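Two structures of probable ribosomal RNA small subunit methyltransferase from Thermus thermophilus compared at one contact. The protein probably methylates a guanine of 16S ribosomal RNA at its N2 position, with S-adenosylmethionine as the methyl donor. Structure 1 is PDB 3DMF (chain A, 1.58 Å), residues L238-G243 and V259-D264; structure 2 is PDB 3DMG (chain B, 1.55 Å), residues L238-G243 and V259-D264. Structure 2 is superposed on structure 1 by the backbone atoms of these residues (RMSD 0.04 Å); each is numbered along its deposited sequence.

Structure 1 (3DMF); sequences LDLGAG and VGVEDD. With SAM (S-adenosylmethionine), chain C.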
loop_
_atom_site.group_PDB
_atom_site.type_symbol
_atom_site.label_atom_id
_atom_site.label_comp_id
_atom_site.label_asym_id
_atom_site.label_seq_id
_atom_site.Cartn_x
_atom_site.Cartn_y
_atom_site.Cartn_z
ATOM N N LEU A 238 -11.069 -1.292 15.514
ATOM C CA LEU A 238 -10.657 -1.009 14.138
ATOM C C LEU A 238 -9.164 -0.697 14.126
ATOM O O LEU A 238 -8.702 0.145 14.906
ATOM C CB LEU A 238 -11.410 0.183 13.565
ATOM C CG LEU A 238 -11.139 0.548 12.085
ATOM C CD1 LEU A 238 -11.493 -0.632 11.128
ATOM C CD2 LEU A 238 -11.946 1.808 11.739
ATOM N N ASP A 239 -8.429 -1.404 13.268
ATOM C CA ASP A 239 -6.974 -1.212 13.102
ATOM C C ASP A 239 -6.796 -0.536 11.752
ATOM O O ASP A 239 -7.008 -1.163 10.704
ATOM C CB ASP A 239 -6.255 -2.580 13.155
ATOM C CG ASP A 239 -4.754 -2.494 12.981
ATOM O OD1 ASP A 239 -4.233 -1.390 12.750
ATOM O OD2 ASP A 239 -4.092 -3.563 13.074
ATOM N N LEU A 240 -6.484 0.755 11.786
ATOM C CA LEU A 240 -6.340 1.539 10.546
ATOM C C LEU A 240 -4.945 1.350 9.966
ATOM O O LEU A 240 -3.944 1.766 10.561
ATOM C CB LEU A 240 -6.587 3.037 10.828
ATOM C CG LEU A 240 -8.018 3.440 11.187
ATOM C CD1 LEU A 240 -8.020 4.831 11.805
ATOM C CD2 LEU A 240 -8.929 3.404 9.957
ATOM N N GLY A 241 -4.878 0.712 8.799
ATOM C CA GLY A 241 -3.603 0.420 8.168
ATOM C C GLY A 241 -2.979 -0.799 8.818
ATOM O O GLY A 241 -1.894 -0.715 9.398
ATOM N N ALA A 242 -3.672 -1.935 8.712
ATOM C CA ALA A 242 -3.356 -3.123 9.545
ATOM C C ALA A 242 -2.055 -3.834 9.159
ATOM O O ALA A 242 -1.495 -4.584 9.969
ATOM C CB ALA A 242 -4.531 -4.133 9.528
ATOM N N GLY A 243 -1.553 -3.604 7.939
ATOM C CA GLY A 243 -0.345 -4.313 7.508
ATOM C C GLY A 243 -0.472 -5.825 7.621
ATOM O O GLY A 243 -1.554 -6.380 7.371
ATOM N N VAL A 259 -11.408 -5.550 13.252
ATOM C CA VAL A 259 -11.488 -5.340 11.815
ATOM C C VAL A 259 -10.209 -4.604 11.426
ATOM O O VAL A 259 -9.939 -3.550 11.981
ATOM C CB VAL A 259 -12.694 -4.459 11.448
ATOM C CG1 VAL A 259 -12.683 -4.127 9.955
ATOM C CG2 VAL A 259 -14.014 -5.138 11.840
ATOM N N GLY A 260 -9.420 -5.170 10.518
ATOM C CA GLY A 260 -8.247 -4.477 9.963
ATOM C C GLY A 260 -8.630 -3.918 8.611
ATOM O O GLY A 260 -9.266 -4.624 7.813
ATOM N N VAL A 261 -8.291 -2.649 8.363
ATOM C CA VAL A 261 -8.418 -2.077 6.999
ATOM C C VAL A 261 -7.029 -1.756 6.477
ATOM O O VAL A 261 -6.183 -1.200 7.200
ATOM C CB VAL A 261 -9.337 -0.837 6.913
ATOM C CG1 VAL A 261 -10.794 -1.235 7.169
ATOM C CG2 VAL A 261 -8.903 0.295 7.880
ATOM N N GLU A 262 -6.792 -2.128 5.229
ATOM C CA GLU A 262 -5.462 -1.996 4.639
ATOM C C GLU A 262 -5.585 -1.779 3.131
ATOM O O GLU A 262 -6.302 -2.526 2.441
ATOM C CB GLU A 262 -4.683 -3.269 4.973
ATOM C CG GLU A 262 -3.383 -3.466 4.194
ATOM C CD GLU A 262 -2.395 -2.353 4.437
ATOM O OE1 GLU A 262 -2.053 -2.083 5.624
ATOM O OE2 GLU A 262 -1.960 -1.719 3.447
ATOM N N ASP A 263 -4.921 -0.739 2.628
ATOM C CA ASP A 263 -5.048 -0.361 1.223
ATOM C C ASP A 263 -4.267 -1.262 0.267
ATOM O O ASP A 263 -4.621 -1.338 -0.906
ATOM C CB ASP A 263 -4.610 1.082 1.029
ATOM C CG ASP A 263 -4.884 1.590 -0.373
ATOM O OD1 ASP A 263 -6.075 1.666 -0.758
ATOM O OD2 ASP A 263 -3.907 1.959 -1.083
ATOM N N ASP A 264 -3.215 -1.919 0.776
ATOM C CA ASP A 264 -2.294 -2.708 -0.062
ATOM C C ASP A 264 -2.695 -4.196 -0.055
ATOM O O ASP A 264 -2.652 -4.865 0.999
ATOM C CB ASP A 264 -0.841 -2.555 0.445
ATOM C CG ASP A 264 0.102 -3.581 -0.171
ATOM O OD1 ASP A 264 0.023 -3.788 -1.382
ATOM O OD2 ASP A 264 0.946 -4.160 0.560
HETATM N N SAM C . -0.374 -1.739 11.544
HETATM C CA SAM C . 0.858 -2.313 10.914
HETATM C C SAM C . 1.992 -2.338 11.934
HETATM O O SAM C . 1.861 -1.666 12.952
HETATM O OXT SAM C . 2.997 -2.995 11.707
HETATM C CB SAM C . 1.333 -1.515 9.697
HETATM C CG SAM C . 1.654 -0.041 9.986
HETATM S SD SAM C . 2.360 0.845 8.562
HETATM C CE SAM C . 3.224 2.209 9.388
HETATM C "C5'" SAM C . 0.946 1.758 7.888
HETATM C "C4'" SAM C . 0.016 0.886 7.038
HETATM O "O4'" SAM C . -0.946 1.777 6.465
HETATM C "C3'" SAM C . 0.701 0.105 5.900
HETATM O "O3'" SAM C . 0.403 -1.257 6.016
HETATM C "C2'" SAM C . 0.075 0.749 4.659
HETATM O "O2'" SAM C . 0.028 -0.070 3.486
HETATM C "C1'" SAM C . -1.265 1.201 5.213
HETATM N N9 SAM C . -1.934 2.199 4.364
HETATM C C8 SAM C . -1.381 3.160 3.548
HETATM N N7 SAM C . -2.395 3.857 2.957
HETATM C C5 SAM C . -3.572 3.331 3.382
HETATM C C6 SAM C . -4.905 3.617 3.091
HETATM N N6 SAM C . -5.293 4.548 2.214
HETATM N N1 SAM C . -5.867 2.873 3.734
HETATM C C2 SAM C . -5.571 1.854 4.600
HETATM N N3 SAM C . -4.252 1.523 4.880
HETATM C C4 SAM C . -3.290 2.292 4.269
#
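Glu262 has CG anti to its backbone N (chi1 167°) and bends at chi2 (61°), bringing its carboxylate to Gly243, where OE1 accepts from Gly243 N (2.8 Å) out of the carboxylate plane. OE1 also takes SAM O3' (2.6 Å), while OE2 binds SAM O2' (2.6 Å) and Asp264 N, fixing the group's rotation. This paired grip on the two ribose hydroxyls is characteristic of the acidic residue ending the second strand in Rossmann-like methyltransferases. Parallel strands 236-240 and 257-262, joined by helix 248-253, are sheet neighbours. At their C-terminal ends Val261 O accepts from Gly241 N (2.8 Å) and Ala242 N (3.0 Å), shaping the glycine-rich turn whose Gly241 O holds SAM N (2.8 Å). On their shared sheet face, Leu240 CD2 lies alongside Val261 CG2 (3.7 Å). Asp263 CB meets SAM C6 of the adenine (3.3 Å).

Structure 2 (3DMG); sequences LDLGAG and VGVEDD. With SAH (S-adenosyl-L-homocysteine), chain D.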
loop_
_atom_site.group_PDB
_atom_site.type_symbol
_atom_site.label_atom_id
_atom_site.label_comp_id
_atom_site.label_asym_id
_atom_site.label_seq_id
_atom_site.Cartn_x
_atom_site.Cartn_y
_atom_site.Cartn_z
ATOM N N LEU B 238 -11.067 -1.327 15.516
ATOM C CA LEU B 238 -10.637 -1.038 14.149
ATOM C C LEU B 238 -9.143 -0.733 14.135
ATOM O O LEU B 238 -8.670 0.101 14.926
ATOM C CB LEU B 238 -11.415 0.147 13.569
ATOM C CG LEU B 238 -11.130 0.520 12.109
ATOM C CD1 LEU B 238 -11.518 -0.596 11.140
ATOM C CD2 LEU B 238 -11.882 1.816 11.798
ATOM N N ASP B 239 -8.414 -1.423 13.254
ATOM C CA ASP B 239 -6.965 -1.238 13.107
ATOM C C ASP B 239 -6.795 -0.545 11.767
ATOM O O ASP B 239 -7.001 -1.169 10.704
ATOM C CB ASP B 239 -6.249 -2.603 13.145
ATOM C CG ASP B 239 -4.745 -2.508 12.977
ATOM O OD1 ASP B 239 -4.218 -1.417 12.743
ATOM O OD2 ASP B 239 -4.091 -3.566 13.084
ATOM N N LEU B 240 -6.487 0.750 11.805
ATOM C CA LEU B 240 -6.341 1.529 10.559
ATOM C C LEU B 240 -4.937 1.344 9.979
ATOM O O LEU B 240 -3.941 1.775 10.568
ATOM C CB LEU B 240 -6.582 3.017 10.832
ATOM C CG LEU B 240 -7.993 3.451 11.191
ATOM C CD1 LEU B 240 -7.992 4.842 11.795
ATOM C CD2 LEU B 240 -8.927 3.405 9.969
ATOM N N GLY B 241 -4.866 0.705 8.808
ATOM C CA GLY B 241 -3.580 0.420 8.173
ATOM C C GLY B 241 -2.971 -0.804 8.825
ATOM O O GLY B 241 -1.885 -0.722 9.403
ATOM N N ALA B 242 -3.672 -1.931 8.718
ATOM C CA ALA B 242 -3.353 -3.124 9.543
ATOM C C ALA B 242 -2.045 -3.814 9.160
ATOM O O ALA B 242 -1.462 -4.527 9.985
ATOM C CB ALA B 242 -4.537 -4.135 9.547
ATOM N N GLY B 243 -1.558 -3.607 7.934
ATOM C CA GLY B 243 -0.343 -4.299 7.516
ATOM C C GLY B 243 -0.472 -5.808 7.642
ATOM O O GLY B 243 -1.566 -6.352 7.454
ATOM N N VAL B 259 -11.390 -5.554 13.243
ATOM C CA VAL B 259 -11.476 -5.320 11.802
ATOM C C VAL B 259 -10.214 -4.581 11.416
ATOM O O VAL B 259 -9.937 -3.536 11.980
ATOM C CB VAL B 259 -12.715 -4.470 11.437
ATOM C CG1 VAL B 259 -12.703 -4.115 9.936
ATOM C CG2 VAL B 259 -14.015 -5.195 11.805
ATOM N N GLY B 260 -9.445 -5.147 10.491
ATOM C CA GLY B 260 -8.273 -4.471 9.931
ATOM C C GLY B 260 -8.657 -3.899 8.592
ATOM O O GLY B 260 -9.336 -4.564 7.815
ATOM N N VAL B 261 -8.283 -2.642 8.346
ATOM C CA VAL B 261 -8.426 -2.072 7.000
ATOM C C VAL B 261 -7.036 -1.743 6.475
ATOM O O VAL B 261 -6.191 -1.225 7.204
ATOM C CB VAL B 261 -9.367 -0.853 6.935
ATOM C CG1 VAL B 261 -10.809 -1.285 7.175
ATOM C CG2 VAL B 261 -8.924 0.286 7.915
ATOM N N GLU B 262 -6.803 -2.098 5.221
ATOM C CA GLU B 262 -5.476 -1.979 4.609
ATOM C C GLU B 262 -5.605 -1.770 3.102
ATOM O O GLU B 262 -6.302 -2.527 2.433
ATOM C CB GLU B 262 -4.702 -3.258 4.929
ATOM C CG GLU B 262 -3.381 -3.441 4.184
ATOM C CD GLU B 262 -2.422 -2.307 4.448
ATOM O OE1 GLU B 262 -2.060 -2.075 5.639
ATOM O OE2 GLU B 262 -2.007 -1.659 3.459
ATOM N N ASP B 263 -4.946 -0.740 2.577
ATOM C CA ASP B 263 -5.070 -0.388 1.172
ATOM C C ASP B 263 -4.262 -1.290 0.257
ATOM O O ASP B 263 -4.595 -1.376 -0.920
ATOM C CB ASP B 263 -4.636 1.072 0.988
ATOM C CG ASP B 263 -4.903 1.600 -0.410
ATOM O OD1 ASP B 263 -6.078 1.664 -0.796
ATOM O OD2 ASP B 263 -3.915 1.964 -1.114
ATOM N N ASP B 264 -3.221 -1.942 0.788
ATOM C CA ASP B 264 -2.309 -2.730 -0.054
ATOM C C ASP B 264 -2.687 -4.202 -0.035
ATOM O O ASP B 264 -2.640 -4.839 1.027
ATOM C CB ASP B 264 -0.859 -2.542 0.438
ATOM C CG ASP B 264 0.102 -3.542 -0.167
ATOM O OD1 ASP B 264 0.035 -3.761 -1.382
ATOM O OD2 ASP B 264 0.948 -4.093 0.577
HETATM N N SAH D . -0.345 -1.662 11.524
HETATM C CA SAH D . 0.894 -2.246 10.909
HETATM C CB SAH D . 1.375 -1.438 9.697
HETATM C CG SAH D . 1.589 0.048 9.957
HETATM S SD SAH D . 2.392 0.918 8.585
HETATM C C SAH D . 2.014 -2.289 11.937
HETATM O O SAH D . 1.842 -1.611 12.957
HETATM O OXT SAH D . 3.023 -2.952 11.701
HETATM C "C5'" SAH D . 0.979 1.824 7.869
HETATM C "C4'" SAH D . 0.058 0.926 7.039
HETATM O "O4'" SAH D . -0.921 1.819 6.509
HETATM C "C3'" SAH D . 0.730 0.154 5.883
HETATM O "O3'" SAH D . 0.470 -1.235 5.997
HETATM C "C2'" SAH D . 0.065 0.814 4.670
HETATM O "O2'" SAH D . -0.009 -0.018 3.534
HETATM C "C1'" SAH D . -1.258 1.261 5.266
HETATM N N9 SAH D . -1.949 2.219 4.416
HETATM C C8 SAH D . -1.385 3.181 3.610
HETATM N N7 SAH D . -2.398 3.848 2.999
HETATM C C5 SAH D . -3.584 3.328 3.428
HETATM C C6 SAH D . -4.915 3.606 3.099
HETATM N N6 SAH D . -5.245 4.553 2.195
HETATM N N1 SAH D . -5.879 2.853 3.750
HETATM C C2 SAH D . -5.573 1.847 4.641
HETATM N N3 SAH D . -4.256 1.532 4.925
HETATM C C4 SAH D . -3.297 2.288 4.323
#
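With CG of Glu262 anti to its backbone N (chi1 170°) and the chain folded at chi2 (59°), the carboxylate arrives beside Gly243, whose N donates to Glu262 OE1 (2.8 Å) from out of the carboxylate plane. SAH O3' gives OE1 a second bond (2.7 Å); OE2 is held likewise by SAH O2' (2.6 Å) and by Asp264 N, fixing the group's rotation. This paired grip on the two ribose hydroxyls is characteristic of the acidic residue ending the second strand in Rossmann-like methyltransferases. Val261 O accepts from Gly241 N (2.8 Å) and from Ala242 N (3.0 Å), and the glycine-rich turn so formed offers Gly241 O to SAH N (2.8 Å). On their shared sheet face, Leu240 CD2 lies alongside Val261 CG2 (3.7 Å), and Asp263 CB meets SAH C6 of the adenine (3.3 Å).

What differs
What changes from structure 1 to structure 2 is the bound group: S-adenosylmethionine (A) gives way to S-adenosyl-L-homocysteine (B) in the same place. The residues of the two segments do not answer by moving. The backbones coincide within the error, and the side chains of Glu262(A), Asp263(A) and Asp264(A) keep their place in Glu262(B), Asp263(B) and Asp264(B), as do Leu240(A) and Val261(A) in their counterparts. S-adenosylmethionine touches Gly241(A), Ala242(A), Gly243(A), Glu262(A) and Asp263(A), and S-adenosyl-L-homocysteine their counterparts in B. Glu262(A) and Glu262(B) both bind the two ribose hydroxyls, and the turn bonds stay, among them Gly243(A) N to Glu262(A) OE1 and Gly243(B) N to Glu262(B) OE1, 2.8 Å in each. Gly241(A) O and Gly241(B) O both hold the amino nitrogen of the bound group. The geometry suggests why nothing moves: the methyl points away from both segments, with CE of S-adenosylmethionine (A) 5.9 Å from Gly241(A) O. In structure 2 this methyl carbon on the sulfur SD is gone, without loss of a contact to either segment, and with it goes the charge, a positively charged sulfonium becoming a neutral thioether.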